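Local coordinates for protein lytic Polysaccharide Monooxygenase (PDB 6Z5Y) that is a secreted copper-dependent monooxygenase of a plant-pathogenic oomycete that probably cleaves pectin in the plant cell wall by oxidation, at residues H1-P7 / A88-G93; G67-T73 / Y164-I168; I94-P99 / W149-Q153. All coordinates share one frame. Where two conformers were deposited one is given. Residues are numbered along the deposited sequence.

Contact 1 (H1-P7 / A88-G93); sequences HGYIAKP and ATFSRG. With CU (copper (II) ion), chain C.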
ATOM      1  N   HIS A   1      -7.365  -5.720  -4.646  1.00 10.70           N
ATOM      2  CA  HIS A   1      -7.970  -5.838  -3.325  1.00  8.89           C
ATOM      3  C   HIS A   1      -6.996  -6.445  -2.320  1.00  8.25           C
ATOM      4  O   HIS A   1      -6.056  -7.166  -2.693  1.00  9.27           O
ATOM      5  CB  HIS A   1      -9.271  -6.605  -3.399  1.00 10.78           C
ATOM      6  CG  HIS A   1     -10.354  -5.791  -4.062  1.00 10.97           C
ATOM      7  ND1 HIS A   1     -10.232  -5.297  -5.364  1.00 12.00           N
ATOM      8  CD2 HIS A   1     -11.539  -5.341  -3.600  1.00 12.42           C
ATOM      9  CE1 HIS A   1     -11.325  -4.624  -5.664  1.00 13.42           C
ATOM     10  NE2 HIS A   1     -12.150  -4.646  -4.604  1.00 13.73           N
ATOM     11  N   GLY A   2      -7.265  -6.206  -1.064  1.00  8.21           N
ATOM     12  CA  GLY A   2      -6.468  -6.780   0.012  1.00  8.32           C
ATOM     13  C   GLY A   2      -6.065  -5.745   1.037  1.00  7.95           C
ATOM     14  O   GLY A   2      -6.100  -4.541   0.788  1.00  8.22           O
ATOM     15  N   TYR A   3      -5.608  -6.244   2.181  1.00  7.80           N
ATOM     16  CA  TYR A   3      -5.109  -5.433   3.295  1.00  7.86           C
ATOM     17  C   TYR A   3      -3.923  -6.187   3.891  1.00  7.20           C
ATOM     18  O   TYR A   3      -3.882  -7.431   3.840  1.00  7.57           O
ATOM     19  CB  TYR A   3      -6.208  -5.136   4.339  1.00  8.16           C
ATOM     20  CG  TYR A   3      -6.901  -6.354   4.888  1.00  8.26           C
ATOM     21  CD1 TYR A   3      -7.998  -6.896   4.223  1.00  9.73           C
ATOM     22  CD2 TYR A   3      -6.456  -7.013   6.016  1.00  8.25           C
ATOM     23  CE1 TYR A   3      -8.611  -8.062   4.655  1.00 10.78           C
ATOM     24  CE2 TYR A   3      -7.082  -8.157   6.473  1.00  9.94           C
ATOM     25  CZ  TYR A   3      -8.142  -8.683   5.780  1.00 11.07           C
ATOM     26  OH  TYR A   3      -8.719  -9.861   6.152  1.00 13.61           O
ATOM     27  N   ILE A   4      -3.070  -5.476   4.602  1.00  7.34           N
ATOM     28  CA  ILE A   4      -2.077  -6.171   5.438  0.80  7.53           C
ATOM     29  C   ILE A   4      -2.822  -6.830   6.588  1.00  7.05           C
ATOM     30  O   ILE A   4      -3.546  -6.152   7.349  1.00  7.68           O
ATOM     31  CB  ILE A   4      -0.971  -5.230   5.905  0.80  8.96           C
ATOM     32  CG1 ILE A   4      -0.094  -4.853   4.716  0.80  9.93           C
ATOM     33  CG2 ILE A   4      -0.172  -5.869   7.033  0.80  9.04           C
ATOM     34  CD1 ILE A   4       1.077  -3.981   5.072  0.80 10.06           C
ATOM     35  N   ALA A   5      -2.659  -8.133   6.694  1.00  6.81           N
ATOM     36  CA  ALA A   5      -3.365  -8.954   7.679  1.00  7.39           C
ATOM     37  C   ALA A   5      -2.503  -9.273   8.892  1.00  7.68           C
ATOM     38  O   ALA A   5      -3.076  -9.543   9.965  1.00  8.57           O
ATOM     39  CB  ALA A   5      -3.850 -10.219   7.033  1.00  8.49           C
ATOM     40  N   LYS A   6      -1.206  -9.296   8.748  1.00  7.46           N
ATOM     41  CA  LYS A   6      -0.257  -9.533   9.841  0.60  7.74           C
ATOM     42  C   LYS A   6       0.869  -8.548   9.633  1.00  7.59           C
ATOM     43  O   LYS A   6       1.509  -8.582   8.598  1.00  8.48           O
ATOM     44  CB  LYS A   6       0.231 -10.963   9.744  0.60  9.51           C
ATOM     45  CG  LYS A   6       0.955 -11.453  10.959  0.60 11.56           C
ATOM     46  CD  LYS A   6       1.277 -12.919  10.884  0.60 13.01           C
ATOM     47  CE  LYS A   6       1.876 -13.436  12.164  0.60 16.28           C
ATOM     48  NZ  LYS A   6       2.420 -14.791  11.963  0.60 17.31           N
ATOM     49  N   PRO A   7       1.123  -7.633  10.565  1.00  7.35           N
ATOM     50  CA  PRO A   7       0.389  -7.446  11.825  1.00  7.58           C
ATOM     51  C   PRO A   7      -1.073  -7.063  11.585  1.00  7.95           C
ATOM     52  O   PRO A   7      -1.424  -6.509  10.543  1.00  8.24           O
ATOM     53  CB  PRO A   7       1.175  -6.325  12.506  1.00  8.09           C
ATOM     54  CG  PRO A   7       1.781  -5.566  11.374  1.00  8.77           C
ATOM     55  CD  PRO A   7       2.139  -6.608  10.346  1.00  7.77           C
ATOM     56  N   ALA A  88       5.720  -8.655   6.602  1.00  7.13           N
ATOM     57  CA  ALA A  88       4.293  -8.341   6.772  1.00  7.19           C
ATOM     58  C   ALA A  88       3.550  -9.241   5.800  1.00  7.56           C
ATOM     59  O   ALA A  88       4.058  -9.500   4.715  1.00  9.27           O
ATOM     60  CB  ALA A  88       3.999  -6.866   6.537  1.00  7.61           C
ATOM     61  N   THR A  89       2.375  -9.681   6.154  1.00  7.32           N
ATOM     62  CA  THR A  89       1.636 -10.618   5.309  1.00  7.43           C
ATOM     63  C   THR A  89       0.348  -9.974   4.826  1.00  6.78           C
ATOM     64  O   THR A  89      -0.417  -9.445   5.632  1.00  7.18           O
ATOM     65  CB  THR A  89       1.333 -11.901   6.068  1.00  8.64           C
ATOM     66  OG1 THR A  89       2.546 -12.403   6.610  1.00 12.26           O
ATOM     67  CG2 THR A  89       0.729 -12.955   5.186  1.00  9.77           C
ATOM     68  N   PHE A  90       0.112 -10.055   3.526  1.00  7.08           N
ATOM     69  CA  PHE A  90      -1.128  -9.541   2.948  1.00  7.25           C
ATOM     70  C   PHE A  90      -2.267 -10.516   3.214  1.00  7.09           C
ATOM     71  O   PHE A  90      -2.073 -11.708   3.518  1.00  8.01           O
ATOM     72  CB  PHE A  90      -0.942  -9.313   1.450  1.00  7.89           C
ATOM     73  CG  PHE A  90      -1.708  -8.146   0.864  1.00  7.45           C
ATOM     74  CD1 PHE A  90      -1.722  -6.908   1.477  1.00  8.29           C
ATOM     75  CD2 PHE A  90      -2.361  -8.300  -0.341  1.00  8.04           C
ATOM     76  CE1 PHE A  90      -2.355  -5.824   0.888  1.00  8.55           C
ATOM     77  CE2 PHE A  90      -2.953  -7.202  -0.939  1.00  9.65           C
ATOM     78  CZ  PHE A  90      -2.974  -5.977  -0.325  1.00  9.38           C
ATOM     79  N   SER A  91      -3.481 -10.040   3.006  1.00  7.20           N
ATOM     80  CA  SER A  91      -4.685 -10.839   3.308  1.00  7.39           C
ATOM     81  C   SER A  91      -4.950 -11.867   2.210  1.00  7.79           C
ATOM     82  O   SER A  91      -5.732 -12.788   2.463  1.00  8.38           O
ATOM     83  CB  SER A  91      -5.897  -9.939   3.489  1.00  8.22           C
ATOM     84  OG  SER A  91      -6.228  -9.288   2.267  1.00  7.83           O
ATOM     85  N   ARG A  92      -4.325 -11.708   1.057  1.00  7.72           N
ATOM     86  CA  ARG A  92      -4.553 -12.535  -0.126  1.00  7.98           C
ATOM     87  C   ARG A  92      -3.351 -12.314  -1.017  1.00  7.96           C
ATOM     88  O   ARG A  92      -2.377 -11.626  -0.623  1.00  8.65           O
ATOM     89  CB  ARG A  92      -5.887 -12.157  -0.794  1.00  8.41           C
ATOM     90  CG  ARG A  92      -5.950 -10.692  -1.210  1.00  8.52           C
ATOM     91  CD  ARG A  92      -7.044 -10.400  -2.225  1.00  9.65           C
ATOM     92  NE  ARG A  92      -8.362 -10.746  -1.689  1.00  9.51           N
ATOM     93  CZ  ARG A  92      -9.404 -11.125  -2.421  1.00 10.59           C
ATOM     94  NH1 ARG A  92      -9.323 -11.164  -3.727  1.00 11.79           N
ATOM     95  NH2 ARG A  92     -10.494 -11.488  -1.792  1.00 11.22           N
ATOM     96  N   GLY A  93      -3.394 -12.866  -2.214  1.00  8.29           N
ATOM     97  CA  GLY A  93      -2.398 -12.544  -3.225  1.00  8.75           C
ATOM     98  C   GLY A  93      -2.642 -11.191  -3.832  1.00  8.37           C
ATOM     99  O   GLY A  93      -3.751 -10.629  -3.696  1.00 10.24           O
TER
HETATM  100 CU    CU C 201      -8.644  -5.400  -6.412  1.00 12.29          CU
HETATM  101  O   HOH W   1      -5.069  -8.559  -4.854  1.00 10.21           O
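The apolar centre is small. I4 CG1 lies 4.2 Å from F90 CD1, and I4 CG2 lies 4.3 Å from A88 CB. P7, which follows a cis peptide bond, brings its CD within 4.2 Å of the same A88 CB. The F90 ring lies against the backbone of H1 to I4: Y3 N is over one face, and F90 CZ is 3.4 Å from G2 C. A CB on G2 would collide with F90 CE2, and the backbone angles of G2 favour glycine. S91 CB sits over the face of the Y3 ring, 3.5 Å from its centroid, a CH-pi contact.

Around this core strands 4-6 and 88-90 pair antiparallel. A5 N and K6 N both donate to T89 O, at 2.8 and 3.2 Å, so A5 and K6 together face T89: a classic beta bulge. T89 N returns a bond to K6 O at 2.8 Å. Beyond the strand, Y3 N donates to S91 OG at 3.1 Å. At the far end a water bridges H1 O and G93 O, and R92 CD packs 3.4 Å from H1 O. H1 binds copper through N at 2.2 Å and ND1 at 1.9 Å, the bidentate half of the histidine brace of these monooxygenases.

Strand 4-6 is an edge of a three-stranded sheet, with 88-90 between it and 129-130. I4 faces strands 143-155, 158-170 and 100-104 of the other sheet.

Contact 2 (G67-T73 / Y164-I168); sequences GEECGFT and YKNCI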
ATOM      1  N   GLY A  67      -8.912  10.302  -0.803  1.00  8.81           N
ATOM      2  CA  GLY A  67      -9.874   9.897   0.213  1.00  9.15           C
ATOM      3  C   GLY A  67      -9.275   9.813   1.597  1.00  8.49           C
ATOM      4  O   GLY A  67      -8.152  10.238   1.874  1.00  9.30           O
ATOM      5  N   GLU A  68     -10.058   9.230   2.494  1.00  9.36           N
ATOM      6  CA  GLU A  68      -9.836   9.233   3.948  0.60 11.02           C
ATOM      7  C   GLU A  68      -8.432   8.696   4.271  1.00  9.67           C
ATOM      8  O   GLU A  68      -8.052   7.591   3.804  1.00  9.34           O
ATOM      9  CB  GLU A  68     -10.863   8.299   4.600  0.60 14.25           C
ATOM     10  CG  GLU A  68     -12.195   8.905   4.989  0.60 17.57           C
ATOM     11  CD  GLU A  68     -12.900   7.918   5.907  0.60 20.21           C
ATOM     12  OE1 GLU A  68     -12.353   7.631   7.000  0.60 23.62           O
ATOM     13  OE2 GLU A  68     -13.949   7.392   5.499  0.60 28.27           O
ATOM     14  N   GLU A  69      -7.769   9.358   5.193  1.00 10.97           N
ATOM     15  CA  GLU A  69      -6.554   8.846   5.830  1.00 11.43           C
ATOM     16  C   GLU A  69      -6.862   7.467   6.440  1.00  9.86           C
ATOM     17  O   GLU A  69      -7.904   7.292   7.020  1.00 10.43           O
ATOM     18  CB  GLU A  69      -6.141   9.857   6.924  1.00 13.33           C
ATOM     19  CG  GLU A  69      -4.794   9.576   7.504  1.00 13.86           C
ATOM     20  CD  GLU A  69      -4.267  10.557   8.518  0.80 13.25           C
ATOM     21  OE1 GLU A  69      -4.948  11.563   8.787  0.80 15.15           O
ATOM     22  OE2 GLU A  69      -3.195  10.264   9.086  0.80 15.52           O
ATOM     23  N   CYS A  70      -5.949   6.546   6.265  1.00  9.51           N
ATOM     24  CA  CYS A  70      -6.016   5.201   6.846  0.50  8.92           C
ATOM     25  C   CYS A  70      -7.100   4.329   6.213  1.00  8.40           C
ATOM     26  O   CYS A  70      -7.259   3.176   6.599  1.00  8.72           O
ATOM     27  CB  CYS A  70      -6.170   5.233   8.357  0.50 10.27           C
ATOM     28  SG  CYS A  70      -4.743   6.008   9.162  0.50 10.62           S
ATOM     29  N   GLY A  71      -7.829   4.829   5.214  1.00  9.59           N
ATOM     30  CA  GLY A  71      -8.872   3.984   4.622  1.00  9.95           C
ATOM     31  C   GLY A  71      -9.873   3.542   5.654  1.00  9.64           C
ATOM     32  O   GLY A  71     -10.373   4.345   6.453  1.00 10.93           O
ATOM     33  N   PHE A  72     -10.177   2.248   5.636  1.00  8.80           N
ATOM     34  CA  PHE A  72     -11.161   1.617   6.533  1.00  9.01           C
ATOM     35  C   PHE A  72     -10.522   1.216   7.853  1.00  8.33           C
ATOM     36  O   PHE A  72     -11.248   0.768   8.740  1.00  9.24           O
ATOM     37  CB  PHE A  72     -11.784   0.419   5.829  1.00  9.38           C
ATOM     38  CG  PHE A  72     -12.460   0.728   4.526  1.00 10.01           C
ATOM     39  CD1 PHE A  72     -13.772   1.121   4.485  1.00 12.33           C
ATOM     40  CD2 PHE A  72     -11.794   0.616   3.322  1.00  9.82           C
ATOM     41  CE1 PHE A  72     -14.398   1.363   3.266  1.00 13.60           C
ATOM     42  CE2 PHE A  72     -12.399   0.873   2.109  1.00 10.97           C
ATOM     43  CZ  PHE A  72     -13.716   1.256   2.079  1.00 13.04           C
ATOM     44  N   THR A  73      -9.204   1.306   7.955  1.00  8.35           N
ATOM     45  CA  THR A  73      -8.509   0.823   9.138  1.00  8.06           C
ATOM     46  C   THR A  73      -8.476   1.914  10.184  1.00  9.20           C
ATOM     47  O   THR A  73      -8.530   3.110   9.892  1.00 11.02           O
ATOM     48  CB  THR A  73      -7.097   0.328   8.803  1.00  8.35           C
ATOM     49  OG1 THR A  73      -6.275   1.421   8.368  1.00  9.50           O
ATOM     50  CG2 THR A  73      -7.115  -0.786   7.773  1.00  8.49           C
ATOM     51  N   TYR A 164      -5.219   1.935  -2.025  1.00  7.15           N
ATOM     52  CA  TYR A 164      -5.373   1.097  -0.834  1.00  7.17           C
ATOM     53  C   TYR A 164      -4.461   1.697   0.231  1.00  7.51           C
ATOM     54  O   TYR A 164      -3.278   1.959  -0.020  1.00  7.89           O
ATOM     55  CB  TYR A 164      -4.981  -0.351  -1.124  1.00  8.35           C
ATOM     56  CG  TYR A 164      -5.832  -1.013  -2.167  1.00  8.17           C
ATOM     57  CD1 TYR A 164      -5.543  -0.847  -3.500  1.00  8.37           C
ATOM     58  CD2 TYR A 164      -6.929  -1.790  -1.819  1.00  9.01           C
ATOM     59  CE1 TYR A 164      -6.316  -1.427  -4.481  1.00  9.81           C
ATOM     60  CE2 TYR A 164      -7.739  -2.349  -2.804  1.00 10.28           C
ATOM     61  CZ  TYR A 164      -7.411  -2.180  -4.137  1.00 10.14           C
ATOM     62  OH  TYR A 164      -8.208  -2.739  -5.110  1.00 12.13           O
ATOM     63  N   LYS A 165      -5.013   1.873   1.428  1.00  6.75           N
ATOM     64  CA  LYS A 165      -4.294   2.410   2.563  1.00  6.35           C
ATOM     65  C   LYS A 165      -4.673   1.628   3.795  1.00  6.55           C
ATOM     66  O   LYS A 165      -5.854   1.401   4.052  1.00  6.85           O
ATOM     67  CB  LYS A 165      -4.640   3.883   2.778  1.00  7.17           C
ATOM     68  CG  LYS A 165      -4.019   4.821   1.773  1.00  8.47           C
ATOM     69  CD  LYS A 165      -4.533   6.234   1.859  1.00  8.50           C
ATOM     70  CE  LYS A 165      -5.847   6.388   1.134  1.00  9.22           C
ATOM     71  NZ  LYS A 165      -6.477   7.697   1.436  1.00  9.18           N
ATOM     72  N   ASN A 166      -3.645   1.308   4.596  1.00  6.25           N
ATOM     73  CA  ASN A 166      -3.886   0.769   5.945  1.00  6.62           C
ATOM     74  C   ASN A 166      -3.025   1.557   6.926  1.00  6.41           C
ATOM     75  O   ASN A 166      -1.903   1.969   6.601  1.00  7.25           O
ATOM     76  CB  ASN A 166      -3.475  -0.700   6.057  1.00  6.73           C
ATOM     77  CG  ASN A 166      -4.077  -1.654   5.054  1.00  7.14           C
ATOM     78  OD1 ASN A 166      -3.447  -2.679   4.781  1.00  8.57           O
ATOM     79  ND2 ASN A 166      -5.283  -1.414   4.566  1.00  7.05           N
ATOM     80  N   CYS A 167      -3.525   1.683   8.135  1.00  6.65           N
ATOM     81  CA  CYS A 167      -2.788   2.182   9.300  1.00  6.72           C
ATOM     82  C   CYS A 167      -2.950   1.095  10.356  1.00  6.96           C
ATOM     83  O   CYS A 167      -4.081   0.757  10.668  1.00  8.51           O
ATOM     84  CB  CYS A 167      -3.358   3.494   9.833  1.00  7.99           C
ATOM     85  SG  CYS A 167      -3.166   4.826   8.640  1.00  9.13           S
ATOM     86  N   ILE A 168      -1.820   0.613  10.885  1.00  6.29           N
ATOM     87  CA  ILE A 168      -1.832  -0.498  11.855  1.00  6.73           C
ATOM     88  C   ILE A 168      -0.927  -0.129  13.006  1.00  6.62           C
ATOM     89  O   ILE A 168       0.294  -0.087  12.852  1.00  7.07           O
ATOM     90  CB  ILE A 168      -1.383  -1.816  11.209  1.00  7.59           C
ATOM     91  CG1 ILE A 168      -2.247  -2.136   9.978  1.00  8.71           C
ATOM     92  CG2 ILE A 168      -1.466  -2.917  12.241  1.00  9.17           C
ATOM     93  CD1 ILE A 168      -1.858  -3.396   9.237  1.00 10.69           C
TER
HETATM   94  O   HOH W   2      -8.473   0.271   4.349  1.00  9.86           O
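Two consecutive beta turns carry the loop 67-73 past strand 158-170, close to its partner at C70 and N166, whose CA atoms are 5.0 Å apart. This is a disulfide-linked loop packed on a strand of the five-stranded sheet in the LPMO domain. A type II turn runs from E68 to G71, closed by G71 N to E68 O at 3.1 Å. A type II' turn follows from C70 to T73, closed by T73 N to C70 O at 3.0 Å. G71 has positive phi, and a CB there would strike K165 O.

The two backbones do not pair as strands. Side chains and a water make the links instead. The water accepts a hydrogen bond from F72 N and donates one to K165 O, both at 2.9 Å. K165 points toward the loop, and its NZ donates to E68 O at 2.8 Å. NZ also bonds to F66 O, so the lysine holds two carbonyls, one before the first turn and one at its start. N166 points away overall, and its OD1 accepts from I4 N near the copper-bound N-terminus. Y164 belongs to the copper site.

T73 OG1 works in both directions: it donates to C70 O at 2.7 Å and accepts from C167 N at 2.8 Å. Beside it lies the covalent tie, C70 SG to C167 SG at 2.0 Å, with a chi3 of -81°.

Contact 3 (I94-P99 / W149-Q153); sequences IVHAGP and WLALQ. With CU (copper (II) ion), chain C.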
ATOM      1  N   ILE A  94      -1.651 -10.702  -4.540  1.00  9.03           N
ATOM      2  CA  ILE A  94      -1.742  -9.385  -5.189  1.00  9.26           C
ATOM      3  C   ILE A  94      -2.036  -9.566  -6.684  1.00  9.78           C
ATOM      4  O   ILE A  94      -1.242 -10.224  -7.373  1.00 11.55           O
ATOM      5  CB  ILE A  94      -0.461  -8.575  -4.944  1.00  9.76           C
ATOM      6  CG1 ILE A  94      -0.262  -8.275  -3.462  1.00 10.67           C
ATOM      7  CG2 ILE A  94      -0.477  -7.328  -5.803  1.00 10.36           C
ATOM      8  CD1 ILE A  94       1.090  -7.690  -3.141  1.00 12.67           C
ATOM      9  N   VAL A  95      -3.158  -9.015  -7.154  1.00 10.26           N
ATOM     10  CA  VAL A  95      -3.621  -9.270  -8.535  1.00 10.95           C
ATOM     11  C   VAL A  95      -3.701  -8.005  -9.342  1.00  9.73           C
ATOM     12  O   VAL A  95      -4.246  -8.080 -10.435  1.00 11.02           O
ATOM     13  CB  VAL A  95      -4.980 -10.010  -8.593  1.00 13.77           C
ATOM     14  CG1 VAL A  95      -4.989 -11.282  -7.789  1.00 15.12           C
ATOM     15  CG2 VAL A  95      -6.145  -9.084  -8.223  1.00 15.11           C
ATOM     16  N   HIS A  96      -3.195  -6.874  -8.858  1.00  8.65           N
ATOM     17  CA  HIS A  96      -3.104  -5.652  -9.669  1.00  9.11           C
ATOM     18  C   HIS A  96      -1.673  -5.165  -9.670  1.00  8.81           C
ATOM     19  O   HIS A  96      -1.020  -5.229  -8.627  1.00  9.26           O
ATOM     20  CB  HIS A  96      -3.976  -4.517  -9.134  1.00  9.19           C
ATOM     21  CG  HIS A  96      -5.358  -4.934  -8.761  1.00  9.80           C
ATOM     22  ND1 HIS A  96      -6.257  -5.468  -9.657  1.00 11.40           N
ATOM     23  CD2 HIS A  96      -6.022  -4.826  -7.597  1.00 10.36           C
ATOM     24  CE1 HIS A  96      -7.393  -5.716  -9.021  1.00 12.42           C
ATOM     25  NE2 HIS A  96      -7.290  -5.314  -7.764  1.00 10.76           N
ATOM     26  N   ALA A  97      -1.216  -4.673 -10.811  1.00  9.07           N
ATOM     27  CA  ALA A  97       0.091  -4.020 -10.917  1.00  9.74           C
ATOM     28  C   ALA A  97       0.091  -2.706 -10.147  1.00  8.70           C
ATOM     29  O   ALA A  97      -0.940  -2.093  -9.918  1.00  9.42           O
ATOM     30  CB  ALA A  97       0.445  -3.769 -12.342  1.00 10.72           C
ATOM     31  N   GLY A  98       1.281  -2.254  -9.781  1.00  9.13           N
ATOM     32  CA  GLY A  98       1.496  -0.886  -9.285  1.00  8.71           C
ATOM     33  C   GLY A  98       2.341  -0.857  -8.020  1.00  8.41           C
ATOM     34  O   GLY A  98       2.569  -1.894  -7.384  1.00  8.49           O
ATOM     35  N   PRO A  99       2.805   0.337  -7.657  1.00  8.18           N
ATOM     36  CA  PRO A  99       3.744   0.469  -6.557  1.00  8.20           C
ATOM     37  C   PRO A  99       3.061   0.377  -5.189  1.00  7.94           C
ATOM     38  O   PRO A  99       1.916   0.795  -4.999  1.00  7.93           O
ATOM     39  CB  PRO A  99       4.305   1.880  -6.772  1.00  9.10           C
ATOM     40  CG  PRO A  99       3.169   2.623  -7.457  1.00  9.19           C
ATOM     41  CD  PRO A  99       2.553   1.593  -8.380  1.00  9.15           C
ATOM     42  N   TRP A 149      -0.747   1.521  -1.406  1.00  6.93           N
ATOM     43  CA  TRP A 149      -0.668   0.761  -2.664  1.00  6.88           C
ATOM     44  C   TRP A 149      -1.494   1.525  -3.698  1.00  6.89           C
ATOM     45  O   TRP A 149      -2.683   1.799  -3.471  1.00  7.89           O
ATOM     46  CB  TRP A 149      -1.202  -0.656  -2.470  1.00  7.46           C
ATOM     47  CG  TRP A 149      -1.250  -1.550  -3.669  1.00  7.34           C
ATOM     48  CD1 TRP A 149      -0.441  -1.540  -4.761  1.00  8.23           C
ATOM     49  CD2 TRP A 149      -2.148  -2.657  -3.826  1.00  7.70           C
ATOM     50  NE1 TRP A 149      -0.802  -2.546  -5.613  1.00  8.96           N
ATOM     51  CE2 TRP A 149      -1.823  -3.275  -5.047  1.00  8.31           C
ATOM     52  CE3 TRP A 149      -3.166  -3.198  -3.034  1.00  8.03           C
ATOM     53  CZ2 TRP A 149      -2.514  -4.406  -5.505  1.00  8.54           C
ATOM     54  CZ3 TRP A 149      -3.849  -4.293  -3.493  1.00  8.70           C
ATOM     55  CH2 TRP A 149      -3.535  -4.894  -4.706  1.00  8.89           C
ATOM     56  N   LEU A 150      -0.844   1.894  -4.789  1.00  7.82           N
ATOM     57  CA  LEU A 150      -1.539   2.482  -5.945  1.00  7.86           C
ATOM     58  C   LEU A 150      -1.664   1.403  -6.995  1.00  8.23           C
ATOM     59  O   LEU A 150      -0.694   1.079  -7.702  1.00  9.61           O
ATOM     60  CB  LEU A 150      -0.737   3.658  -6.459  1.00  9.16           C
ATOM     61  CG  LEU A 150      -1.444   4.450  -7.551  1.00 10.14           C
ATOM     62  CD1 LEU A 150      -2.581   5.240  -6.969  1.00 10.87           C
ATOM     63  CD2 LEU A 150      -0.504   5.302  -8.342  1.00 13.43           C
ATOM     64  N   ALA A 151      -2.851   0.789  -7.030  1.00  7.92           N
ATOM     65  CA  ALA A 151      -3.117  -0.279  -7.992  1.00  8.52           C
ATOM     66  C   ALA A 151      -3.551   0.355  -9.298  1.00  8.93           C
ATOM     67  O   ALA A 151      -4.304   1.338  -9.339  1.00 10.11           O
ATOM     68  CB  ALA A 151      -4.174  -1.196  -7.459  1.00  9.50           C
ATOM     69  N   LEU A 152      -3.020  -0.181 -10.372  1.00  9.19           N
ATOM     70  CA  LEU A 152      -3.297   0.245 -11.757  1.00  9.96           C
ATOM     71  C   LEU A 152      -4.122  -0.873 -12.390  1.00  9.95           C
ATOM     72  O   LEU A 152      -3.671  -2.034 -12.397  1.00 10.84           O
ATOM     73  CB  LEU A 152      -1.972   0.448 -12.492  1.00 10.41           C
ATOM     74  CG  LEU A 152      -0.948   1.327 -11.783  1.00 11.19           C
ATOM     75  CD1 LEU A 152       0.370   1.265 -12.541  1.00 12.71           C
ATOM     76  CD2 LEU A 152      -1.442   2.768 -11.673  1.00 12.01           C
ATOM     77  N   GLN A 153      -5.312  -0.572 -12.887  1.00 10.71           N
ATOM     78  CA  GLN A 153      -6.163  -1.664 -13.439  0.70 12.51           C
ATOM     79  C   GLN A 153      -6.949  -1.086 -14.604  1.00 11.98           C
ATOM     80  O   GLN A 153      -7.158   0.131 -14.697  1.00 14.21           O
ATOM     81  CB  GLN A 153      -7.080  -2.337 -12.395  0.70 13.48           C
ATOM     82  CG  GLN A 153      -7.942  -3.494 -12.931  0.70 13.46           C
ATOM     83  CD  GLN A 153      -8.810  -4.165 -11.882  0.70 14.35           C
ATOM     84  OE1 GLN A 153      -9.217  -3.548 -10.887  0.70 17.30           O
ATOM     85  NE2 GLN A 153      -9.131  -5.430 -12.116  0.70 15.15           N
TER
HETATM   86 CU    CU C 201      -8.644  -5.400  -6.412  1.00 12.29          CU
HETATM   87  O   HOH W   3       1.178  -4.269  -7.276  1.00  9.15           O
HETATM   88  O   HOH W   4      -3.224  -4.600 -12.919  1.00 10.52           O
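A copper ligand, H96, is carried by an irregular segment, 94-99, that hydrogen-bonds to strand 143-155 like a strand edge. Its NE2 binds the metal at 1.9 Å. The H96 side chain packs against strand 143-155: CB is 3.7 Å from A151 CB, and CE1 is 3.4 Å from Q153 OE1. The H96 ring and the six-membered ring of W149 are offset, with planes at 30° and centroids 5.8 Å apart, and share little overlap.

Two backbone bonds fix the loop. L152 N donates to A97 O at 2.9 Å, and L150 N donates to P99 O at 3.0 Å. Between them G98 CA comes 3.3 Å from L150 O, a CA-H...O contact. A CB on G98 would clash with this oxygen. The W149 indole packs with I94, CZ2 to CG2 at 3.6 Å. One water receives a weak bond from W149 NE1 and donates to H96 O and G98 O.

With H1, this histidine forms the copper-binding histidine brace that defines lytic polysaccharide monooxygenases.

The three contacts lie about 13 to 16 Å apart, centre to centre, and each supplies one residue to the copper site: H1 from contact 1, Y164 from contact 2 and H96 from contact 3. Contacts 2 and 3 share the five-stranded sheet, where strands 143-155 and 158-170 are neighbours and Y164 O accepts a probable hydrogen bond from W149 N. Contact 1 belongs to the three-stranded sheet and joins contact 2 through I4 N and N166 OD1. Along the chain, contact 1 closes before contact 3 opens. Contact 3 is nested within contact 2, whose segments alternate with those of contact 1. The copper site is thus assembled from sequence-distant parts.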